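Side-chain contacts in transketolase (Campylobacter jejuni, PDB 3L84), which belongs to the transketolase family of thiamine diphosphate-dependent enzymes, with two thiamine diphosphate-binding-type domains followed by a smaller C-terminal domain: residues L39-L42 with S43-K47; S286-R289 with F290-A293. One frame throughout, in Å; residues are numbered along the deposited sequence. Where two conformers were deposited one is given.

Overall arrangement
Contact 1 (39-47) comes early in the chain and contact 2 (286-293) far later, yet their centres lie only 12 Å apart, both in the thiamine diphosphate-binding domain. Each is a local contact, the first at the end of helix 30-42 and the second on helix 284-291, and each leans on the N-terminal helix 3-24. They also meet directly: Tyr44 OH and Arg289 NH1 are 2.8 Å apart, probably hydrogen-bonded, and Ser43 OG packs 4.1 Å from Phe290 CE1. Their centres lie about 27 and 33 Å from the centre of the chain, and their direct contacts bring helix 284-291 against the end of helix 30-42, from much earlier in the chain.

Contact 1 (L39-L42 with S43-K47); sequences LSVL and SYHLK
Ser43 turns its hydroxyl back onto the last turn of helix 30-42, where OG donates to Ser40 O at 2.7 Å. A chi1 of 74° tucks OG between its own backbone N and carbonyl carbon, and from there it reaches the carbonyl three residues back. The approach is bent at the acceptor, with a C=O...OG angle of 140°, and OG also bonds a glycerol, probably from the crystallisation liquor. Backbone bonds carry the rest of the polar contact. Ser43 N donates to Leu39 O in the i+4 pattern, whereas Tyr44 N bonds Val41 O at 3.0 Å, three residues back instead of four. Leu42 O is gripped twice, by His45 N at 2.9 Å from above the carbonyl plane and by Leu46 N at 3.0 Å almost straight ahead of the C=O. Aromatic edges lie against the same carbonyls. The Tyr44 ring presents CD2 to Ser40 O at 3.3 Å, with the oxygen near the ring plane, and the His45 ring sets CD2 3.4 Å from Val41 O, again edge-on. In both residues CG lies beside the backbone N (chi1 -71° in Tyr44), which swings the ring back along the helix end. At their polar ends, Tyr44 OH bonds Gln9, and His45 NE2 and ND1 bond Asn221 and Lys228. The helix end is thus wedged between three others: Ser40 and Tyr44 rest on helix 3-24, Val41 and His45 on helix 217-228, and Leu39, Ser43 and Leu46 on helix 69-79, before the chain runs on towards strand 60-63 of the parallel sheet.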
ATOM      1  N   LEU A  39      15.917   9.611  26.022  1.00  8.68           N
ATOM      2  CA  LEU A  39      16.215  10.883  25.337  1.00  9.14           C
ATOM      3  C   LEU A  39      17.141  11.777  26.138  1.00  9.22           C
ATOM      4  O   LEU A  39      17.994  12.440  25.572  1.00  9.83           O
ATOM      5  CB  LEU A  39      14.912  11.580  24.922  1.00  9.70           C
ATOM      6  CG  LEU A  39      15.129  12.787  24.000  1.00  9.84           C
ATOM      7  CD1 LEU A  39      15.876  12.475  22.719  1.00 11.37           C
ATOM      8  CD2 LEU A  39      13.760  13.412  23.678  1.00 10.67           C
ATOM      9  N   SER A  40      16.986  11.787  27.454  1.00  8.83           N
ATOM     10  CA  SER A  40      17.889  12.560  28.279  0.50  9.02           C
ATOM     11  C   SER A  40      19.333  12.145  28.105  1.00  8.36           C
ATOM     12  O   SER A  40      20.213  12.980  27.946  1.00  8.93           O
ATOM     13  CB  SER A  40      17.458  12.436  29.719  0.50  9.29           C
ATOM     14  OG  SER A  40      16.207  13.064  29.842  0.50  8.64           O
ATOM     15  N   VAL A  41      19.594  10.837  28.116  1.00  7.52           N
ATOM     16  CA  VAL A  41      20.949  10.374  27.868  1.00  8.02           C
ATOM     17  C   VAL A  41      21.407  10.629  26.431  1.00  7.97           C
ATOM     18  O   VAL A  41      22.507  11.072  26.171  1.00  8.71           O
ATOM     19  CB  VAL A  41      21.086   8.887  28.193  1.00  8.23           C
ATOM     20  CG1 VAL A  41      22.493   8.420  27.937  1.00  8.67           C
ATOM     21  CG2 VAL A  41      20.718   8.629  29.665  1.00 10.20           C
ATOM     22  N   LEU A  42      20.516  10.364  25.480  1.00  8.08           N
ATOM     23  CA  LEU A  42      20.831  10.588  24.073  1.00  8.84           C
ATOM     24  C   LEU A  42      21.216  12.037  23.809  1.00  8.59           C
ATOM     25  O   LEU A  42      22.046  12.293  22.940  1.00  9.84           O
ATOM     26  CB  LEU A  42      19.640  10.165  23.183  1.00  9.03           C
ATOM     27  CG  LEU A  42      19.870  10.237  21.686  1.00  8.96           C
ATOM     28  CD1 LEU A  42      21.039   9.395  21.194  1.00  9.89           C
ATOM     29  CD2 LEU A  42      18.596   9.797  20.965  1.00 10.97           C
ATOM     30  N   SER A  43      20.644  12.993  24.536  1.00  9.02           N
ATOM     31  CA  SER A  43      21.000  14.401  24.347  1.00  9.68           C
ATOM     32  C   SER A  43      22.505  14.682  24.518  1.00 10.33           C
ATOM     33  O   SER A  43      23.018  15.649  23.948  1.00 11.53           O
ATOM     34  CB  SER A  43      20.197  15.323  25.271  1.00  9.48           C
ATOM     35  OG  SER A  43      20.640  15.252  26.616  1.00  9.70           O
ATOM     36  N   TYR A  44      23.210  13.856  25.287  1.00  9.18           N
ATOM     37  CA  TYR A  44      24.656  14.008  25.490  1.00  9.51           C
ATOM     38  C   TYR A  44      25.464  13.441  24.349  1.00 10.03           C
ATOM     39  O   TYR A  44      26.650  13.722  24.247  1.00 13.68           O
ATOM     40  CB  TYR A  44      25.077  13.326  26.801  1.00 10.61           C
ATOM     41  CG  TYR A  44      24.609  14.056  28.029  1.00  9.94           C
ATOM     42  CD1 TYR A  44      25.459  14.948  28.686  1.00  9.84           C
ATOM     43  CD2 TYR A  44      23.309  13.910  28.502  1.00  9.71           C
ATOM     44  CE1 TYR A  44      25.036  15.641  29.783  1.00 10.32           C
ATOM     45  CE2 TYR A  44      22.876  14.615  29.617  1.00 10.00           C
ATOM     46  CZ  TYR A  44      23.750  15.477  30.260  1.00  9.48           C
ATOM     47  OH  TYR A  44      23.344  16.176  31.368  1.00 11.40           O
ATOM     48  N   HIS A  45      24.844  12.587  23.533  1.00  9.32           N
ATOM     49  CA  HIS A  45      25.532  11.962  22.408  1.00  9.95           C
ATOM     50  C   HIS A  45      25.239  12.642  21.067  1.00 10.17           C
ATOM     51  O   HIS A  45      26.076  12.614  20.167  1.00 11.02           O
ATOM     52  CB  HIS A  45      25.113  10.490  22.310  1.00 10.36           C
ATOM     53  CG  HIS A  45      25.604   9.661  23.446  1.00 11.40           C
ATOM     54  ND1 HIS A  45      26.769   8.934  23.379  1.00 10.64           N
ATOM     55  CD2 HIS A  45      25.101   9.469  24.682  1.00 10.00           C
ATOM     56  CE1 HIS A  45      26.952   8.314  24.536  1.00 11.42           C
ATOM     57  NE2 HIS A  45      25.963   8.635  25.353  1.00  9.86           N
ATOM     58  N   LEU A  46      24.057  13.213  20.926  1.00 10.36           N
ATOM     59  CA  LEU A  46      23.605  13.766  19.660  1.00 10.06           C
ATOM     60  C   LEU A  46      24.437  14.975  19.291  1.00  9.82           C
ATOM     61  O   LEU A  46      24.631  15.897  20.113  1.00 11.44           O
ATOM     62  CB  LEU A  46      22.134  14.177  19.796  1.00 10.87           C
ATOM     63  CG  LEU A  46      21.362  14.451  18.521  1.00 12.41           C
ATOM     64  CD1 LEU A  46      21.133  13.121  17.792  1.00 13.64           C
ATOM     65  CD2 LEU A  46      20.054  15.150  18.802  1.00 14.80           C
ATOM     66  N   LYS A  47      24.941  14.973  18.058  1.00  9.17           N
ATOM     67  CA  LYS A  47      25.710  16.078  17.526  0.50  9.28           C
ATOM     68  C   LYS A  47      24.799  16.854  16.573  1.00  9.44           C
ATOM     69  O   LYS A  47      24.295  16.304  15.573  1.00 10.11           O
ATOM     70  CB  LYS A  47      26.911  15.514  16.795  0.50 10.42           C
ATOM     71  CG  LYS A  47      27.877  16.532  16.257  0.50 11.28           C
ATOM     72  CD  LYS A  47      28.837  15.871  15.271  0.50 13.83           C
ATOM     73  CE  LYS A  47      28.134  15.462  13.993  0.50 14.38           C
ATOM     74  NZ  LYS A  47      29.069  15.275  12.916  0.50 13.46           N
TER

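Contact 2 (S286-R289 with F290-A293); sequences SKIR and FESA
Ser286 O accepts a nearly straight hydrogen bond from Phe290 N at 2.9 Å, and the ring of the same phenylalanine brings CD2 to 3.4 Å from that oxygen, obliquely. One turn of helix is therefore closed by a backbone bond with an aromatic side chain lying beside it; Ser286 OG itself bonds Glu8. Lys287 repeats the i+4 bond, its O accepting from Glu291 N at 3.0 Å, and adds a salt bridge between side chains. Its aliphatic chain runs out extended and bends at the last torsion (chi4 67°), bringing NZ to 3.4 Å from Glu291 OE1, a long and weak bond on the exposed side of the helix. Glu291 folds back to meet it: chi1 of 75° sets CG between backbone N and carbonyl carbon, 3.1 Å from Lys287 O. This holds for one of two glutamate conformers and is doubtful for the other. OE1 has a second partner in a glycerol. Ile288 O accepts Ser292 N only weakly. Arg289 O takes a firmer bond from Ser292 OG, 2.7 Å long, and a weak one from Ser292 N; Arg289 O also bonds a glycerol. Towards the protein, Ser286, Arg289 and Phe290 lie on Gln9 of helix 3-24, while Ala293, where helix 293-310 begins, touches His48 and Pro50 in the loop before strand 60-63.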
ATOM      1  N   SER A 286      18.373  21.910  34.617  1.00 11.09           N
ATOM      2  CA  SER A 286      17.984  21.274  33.371  1.00 11.10           C
ATOM      3  C   SER A 286      17.954  22.292  32.245  1.00  9.88           C
ATOM      4  O   SER A 286      18.395  21.995  31.142  1.00  9.95           O
ATOM      5  CB  SER A 286      16.624  20.581  33.504  1.00 11.64           C
ATOM      6  OG  SER A 286      16.768  19.398  34.289  1.00 14.13           O
ATOM      7  N   LYS A 287      17.444  23.495  32.509  1.00  9.30           N
ATOM      8  CA  LYS A 287      17.397  24.551  31.491  1.00  9.64           C
ATOM      9  C   LYS A 287      18.795  24.815  30.912  1.00  9.75           C
ATOM     10  O   LYS A 287      18.993  24.814  29.697  1.00  9.87           O
ATOM     11  CB  LYS A 287      16.821  25.842  32.087  1.00  9.51           C
ATOM     12  CG  LYS A 287      16.687  27.007  31.112  1.00 12.62           C
ATOM     13  CD  LYS A 287      16.354  28.326  31.788  1.00 17.06           C
ATOM     14  CE  LYS A 287      16.733  29.558  30.944  1.00 21.29           C
ATOM     15  NZ  LYS A 287      15.896  29.638  29.713  1.00 26.36           N
ATOM     16  N   ILE A 288      19.754  25.011  31.806  1.00  9.42           N
ATOM     17  CA  ILE A 288      21.118  25.338  31.408  1.00 10.42           C
ATOM     18  C   ILE A 288      21.747  24.163  30.691  1.00  9.45           C
ATOM     19  O   ILE A 288      22.403  24.346  29.668  1.00  9.56           O
ATOM     20  CB  ILE A 288      21.964  25.711  32.642  1.00 10.68           C
ATOM     21  CG1 ILE A 288      21.442  26.990  33.282  1.00 11.75           C
ATOM     22  CG2 ILE A 288      23.451  25.883  32.300  1.00 10.90           C
ATOM     23  CD1 ILE A 288      21.971  27.161  34.666  1.00 14.59           C
ATOM     24  N   ARG A 289      21.580  22.966  31.225  1.00  8.59           N
ATOM     25  CA  ARG A 289      22.198  21.790  30.633  1.00  9.04           C
ATOM     26  C   ARG A 289      21.648  21.485  29.235  1.00  8.44           C
ATOM     27  O   ARG A 289      22.425  21.300  28.294  1.00  8.64           O
ATOM     28  CB  ARG A 289      22.057  20.595  31.562  1.00  8.42           C
ATOM     29  CG  ARG A 289      22.675  19.287  31.047  1.00 12.03           C
ATOM     30  CD  ARG A 289      24.171  19.362  30.716  1.00 12.88           C
ATOM     31  NE  ARG A 289      25.052  19.765  31.809  1.00 15.18           N
ATOM     32  CZ  ARG A 289      25.573  18.945  32.722  1.00 15.79           C
ATOM     33  NH1 ARG A 289      25.267  17.648  32.769  1.00 15.88           N
ATOM     34  NH2 ARG A 289      26.403  19.437  33.625  1.00 17.10           N
ATOM     35  N   PHE A 290      20.333  21.458  29.069  1.00  8.36           N
ATOM     36  CA  PHE A 290      19.759  21.265  27.736  1.00  8.37           C
ATOM     37  C   PHE A 290      20.166  22.394  26.773  1.00  9.05           C
ATOM     38  O   PHE A 290      20.499  22.115  25.615  1.00  9.42           O
ATOM     39  CB  PHE A 290      18.223  21.159  27.774  1.00  8.91           C
ATOM     40  CG  PHE A 290      17.673  19.789  28.116  1.00  8.99           C
ATOM     41  CD1 PHE A 290      17.909  18.696  27.291  1.00 10.24           C
ATOM     42  CD2 PHE A 290      16.868  19.612  29.229  1.00  9.24           C
ATOM     43  CE1 PHE A 290      17.340  17.441  27.578  1.00  9.60           C
ATOM     44  CE2 PHE A 290      16.303  18.402  29.496  1.00  9.75           C
ATOM     45  CZ  PHE A 290      16.550  17.317  28.677  1.00  9.98           C
ATOM     46  N   GLU A 291      20.170  23.653  27.210  1.00  9.29           N
ATOM     47  CA  GLU A 291      20.424  24.740  26.269  0.50 10.32           C
ATOM     48  C   GLU A 291      21.921  24.839  25.885  1.00 10.70           C
ATOM     49  O   GLU A 291      22.272  25.506  24.914  1.00 10.58           O
ATOM     50  CB  GLU A 291      19.829  26.086  26.763  0.50 10.77           C
ATOM     51  CG  GLU A 291      20.577  26.781  27.893  0.50 12.73           C
ATOM     52  CD  GLU A 291      19.830  27.988  28.528  0.50 15.23           C
ATOM     53  OE1 GLU A 291      18.643  28.253  28.204  0.50 17.01           O
ATOM     54  OE2 GLU A 291      20.428  28.671  29.390  0.50 14.01           O
ATOM     55  N   SER A 292      22.808  24.160  26.614  1.00  9.27           N
ATOM     56  CA  SER A 292      24.216  24.152  26.242  1.00  9.88           C
ATOM     57  C   SER A 292      24.422  23.489  24.881  1.00  8.89           C
ATOM     58  O   SER A 292      25.467  23.694  24.283  1.00  9.45           O
ATOM     59  CB  SER A 292      25.052  23.470  27.317  1.00 10.63           C
ATOM     60  OG  SER A 292      24.811  22.090  27.335  1.00 11.14           O
ATOM     61  N   ALA A 293      23.431  22.750  24.369  1.00  8.78           N
ATOM     62  CA  ALA A 293      23.464  22.268  22.977  1.00  8.95           C
ATOM     63  C   ALA A 293      23.731  23.381  21.970  1.00  8.58           C
ATOM     64  O   ALA A 293      24.312  23.141  20.893  1.00  8.38           O
ATOM     65  CB  ALA A 293      22.145  21.524  22.605  1.00  9.58           C
TER